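Local atomic coordinates of alcohol oxidase (Myceliophthora thermophila, PDB entry 6F74), a protein that binds flavin-adenine dinucleotide and, as a flavoprotein oxidase of the vanillyl-alcohol oxidase type, probably couples oxidation of an organic substrate to reduction of oxygen. Residues 238-246 with 538-546; 280-290 with 562-570. All coordinates share one frame; numbering follows the deposited sequence.

Contact 1. Residues 238-246 with 538-546. With FAD (flavin-adenine dinucleotide), chain I.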
loop_
_atom_site.group_PDB
_atom_site.type_symbol
_atom_site.label_atom_id
_atom_site.label_comp_id
_atom_site.label_asym_id
_atom_site.label_seq_id
_atom_site.Cartn_x
_atom_site.Cartn_y
_atom_site.Cartn_z
ATOM N N GLY A 238 -6.516 7.872 -0.363
ATOM C CA GLY A 238 -6.989 7.024 0.735
ATOM C C GLY A 238 -5.822 6.493 1.543
ATOM O O GLY A 238 -5.102 7.251 2.194
ATOM N N GLY A 239 -5.650 5.183 1.504
ATOM C CA GLY A 239 -4.566 4.537 2.226
ATOM C C GLY A 239 -3.174 4.885 1.721
ATOM O O GLY A 239 -2.223 4.882 2.496
ATOM N N TRP A 240 -3.042 5.164 0.428
ATOM C CA TRP A 240 -1.719 5.371 -0.152
ATOM C C TRP A 240 -0.979 6.544 0.529
ATOM O O TRP A 240 0.054 6.299 1.162
ATOM C CB TRP A 240 -1.766 5.473 -1.695
ATOM C CG TRP A 240 -0.437 5.463 -2.362
ATOM C CD1 TRP A 240 0.216 4.399 -2.892
ATOM C CD2 TRP A 240 0.397 6.600 -2.600
ATOM N NE1 TRP A 240 1.421 4.794 -3.413
ATOM C CE2 TRP A 240 1.546 6.145 -3.258
ATOM C CE3 TRP A 240 0.289 7.956 -2.289
ATOM C CZ2 TRP A 240 2.584 6.992 -3.614
ATOM C CZ3 TRP A 240 1.320 8.800 -2.658
ATOM C CH2 TRP A 240 2.449 8.325 -3.329
ATOM N N PRO A 241 -1.538 7.796 0.478
ATOM C CA PRO A 241 -0.853 8.909 1.115
ATOM C C PRO A 241 -0.896 8.857 2.652
ATOM O O PRO A 241 0.059 9.222 3.310
ATOM C CB PRO A 241 -1.618 10.145 0.583
ATOM C CG PRO A 241 -3.007 9.654 0.410
ATOM C CD PRO A 241 -2.837 8.225 -0.083
ATOM N N SER A 242 -1.979 8.360 3.211
ATOM C CA SER A 242 -2.170 8.383 4.679
ATOM C C SER A 242 -1.174 7.491 5.430
ATOM O O SER A 242 -0.830 7.750 6.596
ATOM C CB SER A 242 -3.619 8.002 5.045
ATOM O OG SER A 242 -3.857 6.605 4.913
ATOM N N GLY A 243 -0.719 6.442 4.744
ATOM C CA GLY A 243 0.286 5.556 5.279
ATOM C C GLY A 243 1.721 5.899 4.961
ATOM O O GLY A 243 2.649 5.286 5.528
ATOM N N GLY A 244 1.926 6.882 4.086
ATOM C CA GLY A 244 3.261 7.136 3.530
ATOM C C GLY A 244 3.204 7.351 2.043
ATOM O O GLY A 244 3.207 8.473 1.606
ATOM N N GLY A 245 3.147 6.279 1.276
ATOM C CA GLY A 245 3.098 6.354 -0.186
ATOM C C GLY A 245 4.459 6.545 -0.836
ATOM O O GLY A 245 4.966 7.656 -0.844
ATOM N N HIS A 246 5.032 5.464 -1.373
ATOM C CA HIS A 246 6.284 5.505 -2.108
ATOM C C HIS A 246 6.025 5.310 -3.579
ATOM O O HIS A 246 4.995 4.819 -3.990
ATOM C CB HIS A 246 7.295 4.450 -1.601
ATOM C CG HIS A 246 6.880 3.045 -1.856
ATOM N ND1 HIS A 246 7.090 2.412 -3.064
ATOM C CD2 HIS A 246 6.230 2.160 -1.070
ATOM C CE1 HIS A 246 6.556 1.200 -3.021
ATOM N NE2 HIS A 246 6.023 1.023 -1.824
ATOM N N GLY A 538 11.447 1.248 12.296
ATOM C CA GLY A 538 10.024 0.961 12.194
ATOM C C GLY A 538 9.768 0.285 10.858
ATOM O O GLY A 538 10.697 -0.180 10.169
ATOM N N GLY A 539 8.482 0.194 10.529
ATOM C CA GLY A 539 8.025 -0.458 9.315
ATOM C C GLY A 539 7.111 0.482 8.579
ATOM O O GLY A 539 6.937 1.637 8.981
ATOM N N TYR A 540 6.521 -0.052 7.508
ATOM C CA TYR A 540 5.657 0.679 6.587
ATOM C C TYR A 540 4.249 0.062 6.624
ATOM O O TYR A 540 4.047 -1.049 6.135
ATOM C CB TYR A 540 6.221 0.584 5.171
ATOM C CG TYR A 540 5.409 1.300 4.123
ATOM C CD1 TYR A 540 4.827 2.538 4.384
ATOM C CD2 TYR A 540 5.246 0.765 2.857
ATOM C CE1 TYR A 540 4.098 3.217 3.419
ATOM C CE2 TYR A 540 4.486 1.434 1.881
ATOM C CZ TYR A 540 3.930 2.669 2.171
ATOM O OH TYR A 540 3.177 3.330 1.206
ATOM N N MET A 541 3.284 0.789 7.189
ATOM C CA MET A 541 1.938 0.265 7.434
ATOM C C MET A 541 1.261 -0.292 6.182
ATOM O O MET A 541 0.651 -1.357 6.223
ATOM C CB MET A 541 1.068 1.303 8.145
ATOM C CG MET A 541 0.684 2.514 7.330
ATOM S SD MET A 541 -0.273 3.676 8.342
ATOM C CE MET A 541 1.127 4.558 9.061
ATOM N N ASN A 542 1.407 0.410 5.061
ATOM C CA ASN A 542 0.700 0.059 3.819
ATOM C C ASN A 542 1.163 -1.254 3.216
ATOM O O ASN A 542 0.378 -1.941 2.532
ATOM C CB ASN A 542 0.851 1.164 2.752
ATOM C CG ASN A 542 0.044 2.398 3.050
ATOM O OD1 ASN A 542 -0.855 2.382 3.898
ATOM N ND2 ASN A 542 0.337 3.492 2.327
ATOM N N GLU A 543 2.436 -1.572 3.445
ATOM C CA GLU A 543 3.037 -2.821 2.983
ATOM C C GLU A 543 3.866 -3.308 4.159
ATOM O O GLU A 543 5.087 -3.104 4.230
ATOM C CB GLU A 543 3.871 -2.632 1.710
ATOM C CG GLU A 543 3.035 -2.332 0.455
ATOM C CD GLU A 543 3.860 -1.869 -0.756
ATOM O OE1 GLU A 543 4.903 -1.225 -0.533
ATOM O OE2 GLU A 543 3.484 -2.103 -1.961
ATOM N N GLY A 544 3.172 -3.947 5.085
ATOM C CA GLY A 544 3.745 -4.273 6.366
ATOM C C GLY A 544 3.000 -5.361 7.103
ATOM O O GLY A 544 2.061 -5.957 6.586
ATOM N N ASP A 545 3.469 -5.625 8.317
ATOM C CA ASP A 545 3.066 -6.818 9.076
ATOM C C ASP A 545 1.942 -6.472 10.015
ATOM O O ASP A 545 2.176 -5.982 11.103
ATOM C CB ASP A 545 4.259 -7.327 9.883
ATOM C CG ASP A 545 3.985 -8.655 10.589
ATOM O OD1 ASP A 545 2.886 -9.202 10.480
ATOM O OD2 ASP A 545 4.912 -9.182 11.248
ATOM N N GLY A 546 0.727 -6.799 9.614
ATOM C CA GLY A 546 -0.463 -6.483 10.410
ATOM C C GLY A 546 -0.642 -7.434 11.570
ATOM O O GLY A 546 -1.497 -7.168 12.402
HETATM P PA FAD I . -8.431 0.768 -0.165
HETATM O O1A FAD I . -8.410 -0.732 0.116
HETATM O O2A FAD I . -9.596 1.281 -0.951
HETATM O O5B FAD I . -8.342 1.502 1.230
HETATM C C5B FAD I . -7.190 1.355 2.013
HETATM C C4B FAD I . -7.467 1.899 3.403
HETATM O O4B FAD I . -7.709 3.288 3.259
HETATM C C3B FAD I . -8.682 1.349 4.106
HETATM O O3B FAD I . -8.437 1.443 5.514
HETATM C C2B FAD I . -9.782 2.329 3.779
HETATM O O2B FAD I . -10.779 2.488 4.795
HETATM C C1B FAD I . -9.022 3.625 3.680
HETATM N N9A FAD I . -9.552 4.617 2.739
HETATM C C8A FAD I . -9.554 4.533 1.402
HETATM N N7A FAD I . -10.083 5.643 0.851
HETATM C C5A FAD I . -10.412 6.448 1.857
HETATM C C6A FAD I . -11.005 7.783 1.937
HETATM N N6A FAD I . -11.316 8.396 0.772
HETATM N N1A FAD I . -11.212 8.305 3.175
HETATM C C2A FAD I . -10.873 7.622 4.299
HETATM N N3A FAD I . -10.298 6.391 4.292
HETATM C C4A FAD I . -10.053 5.781 3.104
HETATM N N1 FAD I . 1.858 1.418 -2.249
HETATM C C2 FAD I . 2.973 2.153 -2.459
HETATM O O2 FAD I . 3.389 2.899 -1.536
HETATM N N3 FAD I . 3.634 2.132 -3.634
HETATM C C4 FAD I . 3.254 1.355 -4.662
HETATM O O4 FAD I . 3.880 1.323 -5.743
HETATM C C4X FAD I . 2.055 0.504 -4.508
HETATM N N5 FAD I . 1.631 -0.303 -5.502
HETATM C C5X FAD I . 0.521 -1.065 -5.333
HETATM C C6 FAD I . 0.085 -1.879 -6.378
HETATM C C7 FAD I . -1.051 -2.661 -6.264
HETATM C C7M FAD I . -1.364 -3.499 -7.479
HETATM C C8 FAD I . -1.842 -2.625 -5.002
HETATM C C8M FAD I . -3.129 -3.416 -4.809
HETATM C C9 FAD I . -1.398 -1.833 -3.948
HETATM C C9A FAD I . -0.246 -1.033 -4.052
HETATM N N10 FAD I . 0.218 -0.186 -3.008
HETATM C C10 FAD I . 1.370 0.586 -3.210
HETATM C "C1'" FAD I . -0.413 -0.144 -1.668
HETATM C "C2'" FAD I . -1.376 0.947 -1.333
HETATM O "O2'" FAD I . -0.608 2.087 -0.954
HETATM C "C3'" FAD I . -2.228 0.519 -0.133
HETATM O "O3'" FAD I . -2.820 -0.776 -0.339
HETATM C "C4'" FAD I . -3.311 1.540 0.185
HETATM O "O4'" FAD I . -4.066 1.100 1.317
HETATM C "C5'" FAD I . -4.225 1.768 -1.010
HETATM O "O5'" FAD I . -5.218 2.729 -0.697
HETATM P P FAD I . -6.567 2.541 -1.504
HETATM O O1P FAD I . -6.267 2.376 -2.968
HETATM O O2P FAD I . -7.480 3.630 -1.048
HETATM O O3P FAD I . -7.036 1.106 -0.921
HETATM O O HOH W 1 -2.524 3.878 5.659
#
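His246 NE2 gives its hydrogen to Glu543 OE1 at 2.8 Å in a nearly straight bond (165°). The carboxylate oxygen is met on its syn side and lies close to the imidazole plane, while ND1 of the same ring is held by Tyr352, so both nitrogens are engaged and the ring cannot easily turn. Here the glycine-rich turn after helix 239-242, in the FAD-binding domain, meets loop 538-546 of the berberine-like region, and together they hold the pyrimidine side of the isoalloxazine. The Tyr540 hydroxyl donates to FAD O2 at 2.8 Å and accepts from Gly245 N at 2.9 Å; with CG anti to the backbone N (chi1 180°), the phenol reaches across to the turn. The His246 backbone adds two bonds, its N donating to FAD O2 and its O accepting from FAD N3. Asn542 ND2 supplies a second hydrogen to Tyr540 OH, at 3.1 Å. The same amide nitrogen donates to Gly239 O at 2.9 Å, from above the carbonyl plane, opposite the face used by Gly243 N, and more weakly to Trp240 O. Its other end, OD1, accepts from a water and from Arg164, so the whole amide is satisfied.

Packing closes round these bonds. Met541 SD lies 3.6 Å from Gly243 CA, where a beta carbon would run into Asn542 OD1; glycine suits this place because it lets the amide come so near. Two donors, Tyr540 OH and His246 N, converge on FAD O2, which is likely to stabilise negative charge on the N1-C2=O2 edge when the flavin is reduced.

Contact 2. Residues 280-290 with 562-570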
loop_
_atom_site.group_PDB
_atom_site.type_symbol
_atom_site.label_atom_id
_atom_site.label_comp_id
_atom_site.label_asym_id
_atom_site.label_seq_id
_atom_site.Cartn_x
_atom_site.Cartn_y
_atom_site.Cartn_z
ATOM N N ASN A 280 -7.852 22.868 11.433
ATOM C CA ASN A 280 -7.823 21.507 11.957
ATOM C C ASN A 280 -6.464 20.846 11.696
ATOM O O ASN A 280 -6.389 19.743 11.165
ATOM C CB ASN A 280 -8.984 20.695 11.374
ATOM C CG ASN A 280 -10.362 21.331 11.673
ATOM O OD1 ASN A 280 -11.123 21.646 10.765
ATOM N ND2 ASN A 280 -10.681 21.497 12.958
ATOM N N SER A 281 -5.390 21.558 12.054
ATOM C CA SER A 281 -4.034 21.131 11.743
ATOM C C SER A 281 -3.643 19.785 12.405
ATOM O O SER A 281 -2.767 19.084 11.903
ATOM C CB SER A 281 -3.033 22.220 12.133
ATOM O OG SER A 281 -3.002 22.429 13.544
ATOM N N ASP A 282 -4.278 19.454 13.532
ATOM C CA ASP A 282 -4.079 18.139 14.168
ATOM C C ASP A 282 -4.667 17.009 13.337
ATOM O O ASP A 282 -4.078 15.919 13.261
ATOM C CB ASP A 282 -4.576 18.098 15.629
ATOM C CG ASP A 282 -6.040 18.531 15.801
ATOM O OD1 ASP A 282 -6.642 19.078 14.860
ATOM O OD2 ASP A 282 -6.596 18.352 16.920
ATOM N N LEU A 283 -5.827 17.258 12.720
ATOM C CA LEU A 283 -6.394 16.297 11.769
ATOM C C LEU A 283 -5.527 16.163 10.502
ATOM O O LEU A 283 -5.394 15.077 9.953
ATOM C CB LEU A 283 -7.834 16.671 11.419
ATOM C CG LEU A 283 -8.577 15.907 10.309
ATOM C CD1 LEU A 283 -8.783 14.442 10.604
ATOM C CD2 LEU A 283 -9.909 16.606 10.073
ATOM N N PHE A 284 -4.987 17.286 10.033
ATOM C CA PHE A 284 -4.177 17.350 8.820
ATOM C C PHE A 284 -2.887 16.536 8.984
ATOM O O PHE A 284 -2.470 15.793 8.078
ATOM C CB PHE A 284 -3.903 18.830 8.544
ATOM C CG PHE A 284 -3.029 19.101 7.360
ATOM C CD1 PHE A 284 -3.353 18.599 6.114
ATOM C CD2 PHE A 284 -1.925 19.948 7.481
ATOM C CE1 PHE A 284 -2.570 18.907 5.013
ATOM C CE2 PHE A 284 -1.140 20.258 6.390
ATOM C CZ PHE A 284 -1.454 19.738 5.145
ATOM N N ARG A 285 -2.284 16.670 10.166
ATOM C CA ARG A 285 -1.109 15.912 10.527
ATOM C C ARG A 285 -1.414 14.418 10.618
ATOM O O ARG A 285 -0.667 13.608 10.089
ATOM C CB ARG A 285 -0.512 16.418 11.845
ATOM C CG ARG A 285 0.778 15.674 12.225
ATOM C CD ARG A 285 1.441 16.145 13.520
ATOM N NE ARG A 285 0.506 16.274 14.657
ATOM C CZ ARG A 285 0.202 17.400 15.301
ATOM N NH1 ARG A 285 0.719 18.573 14.901
ATOM N NH2 ARG A 285 -0.703 17.363 16.282
ATOM N N ALA A 286 -2.506 14.069 11.276
ATOM C CA ALA A 286 -2.918 12.661 11.417
ATOM C C ALA A 286 -3.076 11.927 10.075
ATOM O O ALA A 286 -2.589 10.801 9.909
ATOM C CB ALA A 286 -4.208 12.586 12.203
ATOM N N ILE A 287 -3.748 12.558 9.119
ATOM C CA ILE A 287 -3.936 11.914 7.796
ATOM C C ILE A 287 -2.674 11.855 6.944
ATOM O O ILE A 287 -2.644 11.125 5.956
ATOM C CB ILE A 287 -5.084 12.524 6.969
ATOM C CG1 ILE A 287 -4.833 13.996 6.609
ATOM C CG2 ILE A 287 -6.389 12.397 7.730
ATOM C CD1 ILE A 287 -5.607 14.434 5.363
ATOM N N ARG A 288 -1.656 12.640 7.307
ATOM C CA ARG A 288 -0.369 12.641 6.614
ATOM C C ARG A 288 0.654 11.782 7.352
ATOM O O ARG A 288 1.680 12.274 7.816
ATOM C CB ARG A 288 0.124 14.087 6.477
ATOM C CG ARG A 288 -0.672 14.915 5.476
ATOM C CD ARG A 288 -0.167 16.342 5.385
ATOM N NE ARG A 288 1.289 16.401 5.149
ATOM C CZ ARG A 288 2.086 17.424 5.464
ATOM N NH1 ARG A 288 1.609 18.526 6.026
ATOM N NH2 ARG A 288 3.392 17.353 5.226
ATOM N N GLY A 289 0.380 10.485 7.443
ATOM C CA GLY A 289 1.285 9.515 8.090
ATOM C C GLY A 289 0.686 8.663 9.203
ATOM O O GLY A 289 1.293 7.665 9.613
ATOM N N GLY A 290 -0.493 9.028 9.696
ATOM C CA GLY A 290 -1.143 8.301 10.782
ATOM C C GLY A 290 -2.173 7.293 10.365
ATOM O O GLY A 290 -2.948 6.848 11.192
ATOM N N GLN A 562 0.040 11.328 19.553
ATOM C CA GLN A 562 -0.586 12.441 18.835
ATOM C C GLN A 562 -1.587 11.951 17.818
ATOM O O GLN A 562 -2.637 12.565 17.648
ATOM C CB GLN A 562 0.457 13.288 18.118
ATOM C CG GLN A 562 0.584 14.704 18.621
ATOM C CD GLN A 562 1.853 15.383 18.115
ATOM O OE1 GLN A 562 1.909 16.617 18.099
ATOM N NE2 GLN A 562 2.871 14.587 17.690
ATOM N N HIS A 563 -1.286 10.859 17.124
ATOM C CA HIS A 563 -2.267 10.292 16.203
ATOM C C HIS A 563 -3.519 9.873 16.973
ATOM O O HIS A 563 -4.646 10.223 16.598
ATOM C CB HIS A 563 -1.702 9.103 15.437
ATOM C CG HIS A 563 -0.620 9.459 14.469
ATOM N ND1 HIS A 563 -0.566 10.666 13.813
ATOM C CD2 HIS A 563 0.430 8.738 14.017
ATOM C CE1 HIS A 563 0.482 10.684 13.011
ATOM N NE2 HIS A 563 1.116 9.532 13.128
ATOM N N LEU A 564 -3.306 9.154 18.067
ATOM C CA LEU A 564 -4.402 8.721 18.913
ATOM C C LEU A 564 -5.246 9.873 19.439
ATOM O O LEU A 564 -6.447 9.758 19.461
ATOM C CB LEU A 564 -3.894 7.899 20.091
ATOM C CG LEU A 564 -4.893 7.091 20.900
ATOM C CD1 LEU A 564 -5.725 6.157 20.044
ATOM C CD2 LEU A 564 -4.118 6.297 21.954
ATOM N N ALA A 565 -4.631 10.979 19.838
ATOM C CA ALA A 565 -5.413 12.133 20.312
ATOM C C ALA A 565 -6.375 12.637 19.221
ATOM O O ALA A 565 -7.583 12.791 19.461
ATOM C CB ALA A 565 -4.507 13.253 20.820
ATOM N N ALA A 566 -5.837 12.872 18.031
ATOM C CA ALA A 566 -6.640 13.230 16.856
ATOM C C ALA A 566 -7.768 12.198 16.572
ATOM O O ALA A 566 -8.893 12.569 16.253
ATOM C CB ALA A 566 -5.747 13.391 15.646
ATOM N N LYS A 567 -7.446 10.919 16.702
ATOM C CA LYS A 567 -8.418 9.860 16.552
ATOM C C LYS A 567 -9.569 9.990 17.547
ATOM O O LYS A 567 -10.724 9.892 17.162
ATOM C CB LYS A 567 -7.759 8.488 16.704
ATOM C CG LYS A 567 -8.709 7.310 16.645
ATOM C CD LYS A 567 -9.497 7.236 15.326
ATOM C CE LYS A 567 -10.370 5.982 15.309
ATOM N NZ LYS A 567 -11.193 5.791 14.091
ATOM N N ARG A 568 -9.230 10.198 18.808
ATOM C CA ARG A 568 -10.225 10.313 19.852
ATOM C C ARG A 568 -11.023 11.647 19.791
ATOM O O ARG A 568 -12.227 11.658 20.105
ATOM C CB ARG A 568 -9.572 10.101 21.219
ATOM C CG ARG A 568 -9.175 8.645 21.465
ATOM C CD ARG A 568 -8.183 8.468 22.622
ATOM N NE ARG A 568 -8.033 7.049 22.986
ATOM C CZ ARG A 568 -7.200 6.561 23.912
ATOM N NH1 ARG A 568 -6.398 7.375 24.594
ATOM N NH2 ARG A 568 -7.184 5.241 24.173
ATOM N N LYS A 569 -10.375 12.734 19.353
ATOM C CA LYS A 569 -11.060 14.021 19.135
ATOM C C LYS A 569 -12.066 13.940 17.983
ATOM O O LYS A 569 -13.231 14.257 18.165
ATOM C CB LYS A 569 -10.034 15.132 18.844
ATOM C CG LYS A 569 -10.622 16.512 18.555
ATOM C CD LYS A 569 -9.537 17.538 18.313
ATOM C CE LYS A 569 -10.098 18.861 17.800
ATOM N NZ LYS A 569 -9.002 19.818 17.490
ATOM N N TYR A 570 -11.618 13.499 16.814
ATOM C CA TYR A 570 -12.400 13.582 15.584
ATOM C C TYR A 570 -13.327 12.392 15.308
ATOM O O TYR A 570 -14.310 12.537 14.577
ATOM C CB TYR A 570 -11.464 13.798 14.390
ATOM C CG TYR A 570 -10.839 15.171 14.394
ATOM C CD1 TYR A 570 -11.578 16.280 13.962
ATOM C CD2 TYR A 570 -9.533 15.371 14.831
ATOM C CE1 TYR A 570 -11.032 17.555 13.951
ATOM C CE2 TYR A 570 -8.976 16.649 14.825
ATOM C CZ TYR A 570 -9.730 17.737 14.373
ATOM O OH TYR A 570 -9.200 19.001 14.356
#
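Asp282, near the start of helix 281-287, meets Lys569 and Tyr570 at the end of helix 562-570, in a helix-helix crossing whose axes approach to 9.2 Å with their N-to-C directions 121° apart. The carboxylate of Asp282 divides its work: OD1 accepts from Tyr570 OH at 2.6 Å, and OD2 offers its syn lone pair to Lys569 NZ at 2.9 Å in a salt bridge. Its CG sits between the backbone N and the carbonyl carbon (chi1 55°), which folds the group back far enough for OD1 also to take a weak bond from Leu283 N. Putting an alanine here would probably leave the Lys569 ammonium without its opposite charge and the Tyr570 hydroxyl without its acceptor.

Leu283 follows with CB over one face of the Tyr570 ring, a CH-pi contact 3.9 Å from the centroid; a tyrosine suits this spot, giving a flat apolar face to the leucine and a hydroxyl to the aspartate. Leu283 also reaches Val273 and Ile265, while Phe284 packs on strand 272-276 and Ile287 on strand 260-266, seating the helix on the FAD-binding domain. About a turn past Asp282, Arg285 lies at the partly exposed margin, its guanidinium stacked on the Gln562 amide, whose OE1 lies over the guanidinium face rather than in line with an N-H. Ala286 then sets its CB 3.9 Å from Ala566 CB, two small side chains that allow the helices to come close. Past the helix end, Gly290, which has no side chain to strike the imidazole, lays its CA over the centre of the His563 ring, 3.5 Å from the centroid and 12° off the normal.

Overall arrangement
Both contacts join the FAD-binding domain and the chain just after it to the berberine-like region near the C-terminus, but at different depths. Contact 1 lies near the middle of the molecule, about 5 Å from its centre, and is a network of directed hydrogen bonds shared with the flavin. Contact 2 sits about 20 Å from that centre and is partly buried: a helix crossing with small and aromatic side chains inside and a salt bridge toward the outside. Their centres are about 16 Å apart, and the two adjoin through packing: Met541 CE lies 3.2 Å from Gly289 O, and Ser242 CB touches Ile287 O. Glycines make room for a side-chain amide and the flavin in contact 1, but for an imidazole face in contact 2.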